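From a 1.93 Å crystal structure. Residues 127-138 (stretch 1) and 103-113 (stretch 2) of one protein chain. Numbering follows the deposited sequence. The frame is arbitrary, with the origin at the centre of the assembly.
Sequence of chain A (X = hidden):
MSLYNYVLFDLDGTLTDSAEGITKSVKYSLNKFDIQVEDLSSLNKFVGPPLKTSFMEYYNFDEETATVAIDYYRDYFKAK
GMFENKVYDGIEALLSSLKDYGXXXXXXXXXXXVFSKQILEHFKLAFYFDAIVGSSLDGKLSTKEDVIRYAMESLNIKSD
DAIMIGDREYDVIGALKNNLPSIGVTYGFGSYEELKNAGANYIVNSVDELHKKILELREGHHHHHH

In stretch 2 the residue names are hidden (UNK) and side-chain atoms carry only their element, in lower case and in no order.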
# COMPACT_ATOMS: atom_id res chain seq x y z
N PHE A 127 14.14 -7.30 -5.84
CA PHE A 127 15.16 -6.69 -6.68
C PHE A 127 14.67 -5.84 -7.84
O PHE A 127 15.47 -5.16 -8.50
CB PHE A 127 16.12 -7.77 -7.14
CG PHE A 127 17.03 -8.26 -6.05
CD1 PHE A 127 17.99 -7.40 -5.51
CD2 PHE A 127 16.91 -9.54 -5.54
CE1 PHE A 127 18.81 -7.83 -4.47
CE2 PHE A 127 17.73 -9.98 -4.50
CZ PHE A 127 18.68 -9.13 -3.97
N TYR A 128 13.36 -5.86 -8.09
CA TYR A 128 12.80 -5.04 -9.16
C TYR A 128 12.76 -3.59 -8.68
O TYR A 128 12.62 -2.66 -9.47
CB TYR A 128 11.37 -5.47 -9.48
CG TYR A 128 11.25 -6.77 -10.25
CD1 TYR A 128 11.77 -6.89 -11.54
CD2 TYR A 128 10.58 -7.86 -9.70
CE1 TYR A 128 11.64 -8.07 -12.27
CE2 TYR A 128 10.44 -9.06 -10.42
CZ TYR A 128 10.97 -9.15 -11.70
OH TYR A 128 10.82 -10.32 -12.41
N PHE A 129 12.90 -3.41 -7.37
CA PHE A 129 12.80 -2.08 -6.77
C PHE A 129 14.11 -1.43 -6.37
O PHE A 129 15.02 -2.09 -5.88
CB PHE A 129 11.88 -2.15 -5.55
CG PHE A 129 10.49 -2.61 -5.88
CD1 PHE A 129 9.57 -1.73 -6.45
CD2 PHE A 129 10.13 -3.95 -5.73
CE1 PHE A 129 8.31 -2.17 -6.88
CE2 PHE A 129 8.88 -4.41 -6.15
CZ PHE A 129 7.97 -3.51 -6.73
N ASP A 130 14.17 -0.12 -6.59
CA ASP A 130 15.32 0.70 -6.23
C ASP A 130 15.29 0.93 -4.72
O ASP A 130 16.32 1.13 -4.09
CB ASP A 130 15.24 2.05 -6.94
CG ASP A 130 15.82 2.02 -8.33
OD1 ASP A 130 15.81 0.94 -8.97
OD2 ASP A 130 16.28 3.08 -8.80
N ALA A 131 14.09 0.94 -4.15
CA ALA A 131 13.94 1.13 -2.71
C ALA A 131 12.55 0.68 -2.28
O ALA A 131 11.62 0.68 -3.07
CB ALA A 131 14.16 2.59 -2.35
N ILE A 132 12.44 0.27 -1.02
CA ILE A 132 11.17 -0.16 -0.46
C ILE A 132 11.03 0.70 0.79
O ILE A 132 11.67 0.44 1.80
CB ILE A 132 11.20 -1.67 -0.10
CG1 ILE A 132 11.28 -2.49 -1.40
CG2 ILE A 132 9.95 -2.06 0.69
CD1 ILE A 132 11.60 -3.96 -1.20
N VAL A 133 10.21 1.73 0.69
CA VAL A 133 10.04 2.67 1.78
C VAL A 133 8.69 2.52 2.47
O VAL A 133 7.65 2.84 1.89
CB VAL A 133 10.19 4.12 1.27
CG1 VAL A 133 10.30 5.09 2.44
CG2 VAL A 133 11.43 4.22 0.36
N GLY A 134 8.73 2.04 3.70
CA GLY A 134 7.50 1.85 4.45
C GLY A 134 7.50 2.70 5.70
O GLY A 134 8.33 3.59 5.87
N SER A 135 6.54 2.43 6.58
CA SER A 135 6.44 3.17 7.82
C SER A 135 7.41 2.56 8.84
O SER A 135 7.98 1.49 8.62
CB SER A 135 5.01 3.08 8.38
OG SER A 135 4.64 1.74 8.63
N SER A 136 7.63 3.28 9.93
CA SER A 136 8.49 2.77 10.99
C SER A 136 7.52 2.06 11.93
O SER A 136 6.39 2.51 12.11
CB SER A 136 9.17 3.94 11.71
OG SER A 136 8.21 4.91 12.09
N LEU A 137 7.95 0.94 12.51
CA LEU A 137 7.08 0.20 13.43
C LEU A 137 6.42 1.09 14.48
O LEU A 137 5.30 0.82 14.90
CB LEU A 137 7.87 -0.93 14.11
CG LEU A 137 8.18 -2.15 13.24
CD1 LEU A 137 9.11 -3.10 13.99
CD2 LEU A 137 6.87 -2.87 12.88
N ASP A 138 7.10 2.16 14.91
CA ASP A 138 6.53 3.05 15.92
C ASP A 138 5.51 4.06 15.38
O ASP A 138 4.95 4.85 16.14
CB ASP A 138 7.63 3.81 16.68
CG ASP A 138 8.44 4.74 15.79
OD1 ASP A 138 7.87 5.31 14.84
OD2 ASP A 138 9.64 4.92 16.07
N UNK A 103 12.49 2.42 -16.37
CA UNK A 103 11.87 3.03 -15.20
C UNK A 103 12.57 2.59 -13.91
O UNK A 103 13.08 1.47 -13.81
c UNK A 103 7.95 3.22 -17.95
c UNK A 103 10.40 2.61 -15.10
c UNK A 103 8.84 2.59 -17.07
c UNK A 103 7.70 4.59 -17.81
c UNK A 103 8.34 5.31 -16.80
c UNK A 103 9.22 4.66 -15.93
c UNK A 103 9.48 3.30 -16.06
N UNK A 104 12.61 3.49 -12.92
CA UNK A 104 13.18 3.16 -11.62
C UNK A 104 11.93 2.93 -10.77
O UNK A 104 11.07 3.82 -10.70
n UNK A 104 15.45 5.02 -12.98
c UNK A 104 15.32 4.52 -11.70
c UNK A 104 16.57 4.25 -11.28
c UNK A 104 13.99 4.32 -11.05
n UNK A 104 17.43 4.60 -12.29
c UNK A 104 16.73 5.06 -13.31
N UNK A 105 11.82 1.76 -10.15
CA UNK A 105 10.63 1.42 -9.37
C UNK A 105 10.86 1.55 -7.87
O UNK A 105 11.90 1.15 -7.36
c UNK A 105 9.18 0.62 -11.92
c UNK A 105 10.10 -0.36 -11.22
c UNK A 105 10.17 -0.01 -9.71
c UNK A 105 9.61 -1.80 -11.43
N UNK A 106 9.86 2.10 -7.17
CA UNK A 106 9.96 2.31 -5.73
C UNK A 106 8.67 1.91 -5.02
O UNK A 106 7.58 2.10 -5.56
c UNK A 106 10.24 3.82 -5.40
c UNK A 106 10.36 4.04 -3.89
c UNK A 106 11.53 4.28 -6.10
N UNK A 107 8.78 1.34 -3.82
CA UNK A 107 7.58 1.01 -3.07
C UNK A 107 7.45 2.11 -2.01
O UNK A 107 8.40 2.41 -1.29
c UNK A 107 6.47 -0.51 -1.39
c UNK A 107 7.66 -0.36 -2.35
c UNK A 107 7.65 -1.49 -3.36
N UNK A 108 6.27 2.72 -1.94
CA UNK A 108 5.98 3.76 -0.97
C UNK A 108 4.70 3.28 -0.31
O UNK A 108 3.62 3.35 -0.90
c UNK A 108 5.76 5.09 -1.68
N UNK A 109 4.82 2.80 0.93
CA UNK A 109 3.66 2.24 1.62
C UNK A 109 3.55 2.62 3.10
O UNK A 109 4.54 2.94 3.75
o UNK A 109 2.60 0.12 2.22
c UNK A 109 5.00 0.14 2.09
c UNK A 109 3.70 0.69 1.51
N UNK A 110 2.32 2.59 3.62
CA UNK A 110 2.09 2.87 5.04
C UNK A 110 2.42 1.59 5.82
O UNK A 110 2.51 1.61 7.05
c UNK A 110 0.64 3.29 5.31
o UNK A 110 0.37 4.61 4.87
N UNK A 111 2.57 0.48 5.11
CA UNK A 111 2.90 -0.76 5.80
C UNK A 111 4.32 -0.63 6.36
O UNK A 111 5.18 -0.01 5.74
c UNK A 111 2.81 -1.94 4.83
c UNK A 111 3.03 -3.29 5.49
c UNK A 111 3.03 -4.39 4.46
c UNK A 111 2.26 -5.61 4.96
n UNK A 111 0.83 -5.26 5.18
N UNK A 112 4.59 -1.20 7.55
CA UNK A 112 5.96 -1.08 8.07
C UNK A 112 6.99 -1.59 7.07
O UNK A 112 6.78 -2.61 6.42
c UNK A 112 5.91 -1.94 9.33
c UNK A 112 4.51 -1.74 9.81
c UNK A 112 3.71 -1.86 8.53
N UNK A 113 8.11 -0.88 6.95
CA UNK A 113 9.19 -1.25 6.03
C UNK A 113 9.72 -2.66 6.29
O UNK A 113 10.02 -3.40 5.36
c UNK A 113 10.39 -0.28 6.16
c UNK A 113 11.39 -0.53 5.05
o UNK A 113 9.93 1.07 6.09
O HOH W 1 13.94 -0.17 -10.07

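Position 103 carries one carbon followed by a ring of six carbons, with no oxygen on the ring. It does not touch stretch 1. This is Phe103.

Position 104 has one carbon and then a five-membered ring of three carbons and two nitrogens. That is an imidazole, so the residue is His104. It begins the strand and lies beside Asp130.

Position 105 has four carbons, forked at the second. Its CB lies 3.7 Å from Phe129 CD1 and 3.6 Å from Tyr128 O. The fork one carbon beyond CB identifies Leu105. Its backbone is held at both ends: Asp130 N donates to Leu105 O at 2.7 Å, and Leu105 N donates to a water at 2.9 Å. That water in turn donates to Tyr128 O and Asp130 OD1.

Position 106 has three side-chain carbons, one carrying the other two. Branching at CB without oxygen gives Val106. Its CG1 is 4.3 Å from Ala131 CB and 4.4 Å from Val133 CG2.

Position 107 shows the same three-carbon fork. One branch sits over a face of the Phe129 ring, and CB is 4.2 Å from Ile132 CG2. This is Val107. Its CG2 lies 3.7 Å from the centroid of the Phe129 ring, close to the ring normal, a CH-pi contact. Val107 N donates to Ala131 O at 3.0 Å, and Val133 N donates to Val107 O at 2.8 Å.

Position 108 has a single carbon, so it is Ala108. It pairs with Val133, and its CA makes a CA-H...O contact of 3.4 Å with Val133 O.

Position 109 has one carbon carrying an oxygen and a carbon. This is Thr109. Its backbone N donates to Val133 O at 3.0 Å. Its side-chain OG1 accepts from the backbone N of position 111 at 2.9 Å, within its own stretch.

Position 110 has one carbon and one oxygen, so it is Ser110. The side chain points away and bonds elsewhere in the structure. Ser135 OG donates to Ser110 O at 2.7 Å.

Position 111 has four carbons in a row ending in nitrogen. This is Lys111. It too points away, but Ser135 N donates to Lys111 O at 2.9 Å.

Position 112 has three carbons closing a ring onto the backbone nitrogen, which identifies Pro112. Its CB meets Leu137 CD2 at 3.8 Å. It occupies the N-cap position before a helix.

Position 113 has one carbon carrying an oxygen and a carbon, giving Thr113. Thr113 N donates to Ser135 O at 2.9 Å, and Thr113 OG1 donates to the same oxygen at 3.2 Å. Gly134 N makes a weak bond to Thr113 OG1 at 2.8 Å.

The contact is a parallel strand pairing. Ala131 and Val133 share one face with Val106 and Ala108; Ile132 and Val107 share the other. A bulge then shifts the register by two, and Ser135 pairs with Pro112. Gly134 suits this corner: an ideal CB there would clash with Lys111 O and Thr113 N.

Stretch 2, residues 103-113: FHLVVATSKPT
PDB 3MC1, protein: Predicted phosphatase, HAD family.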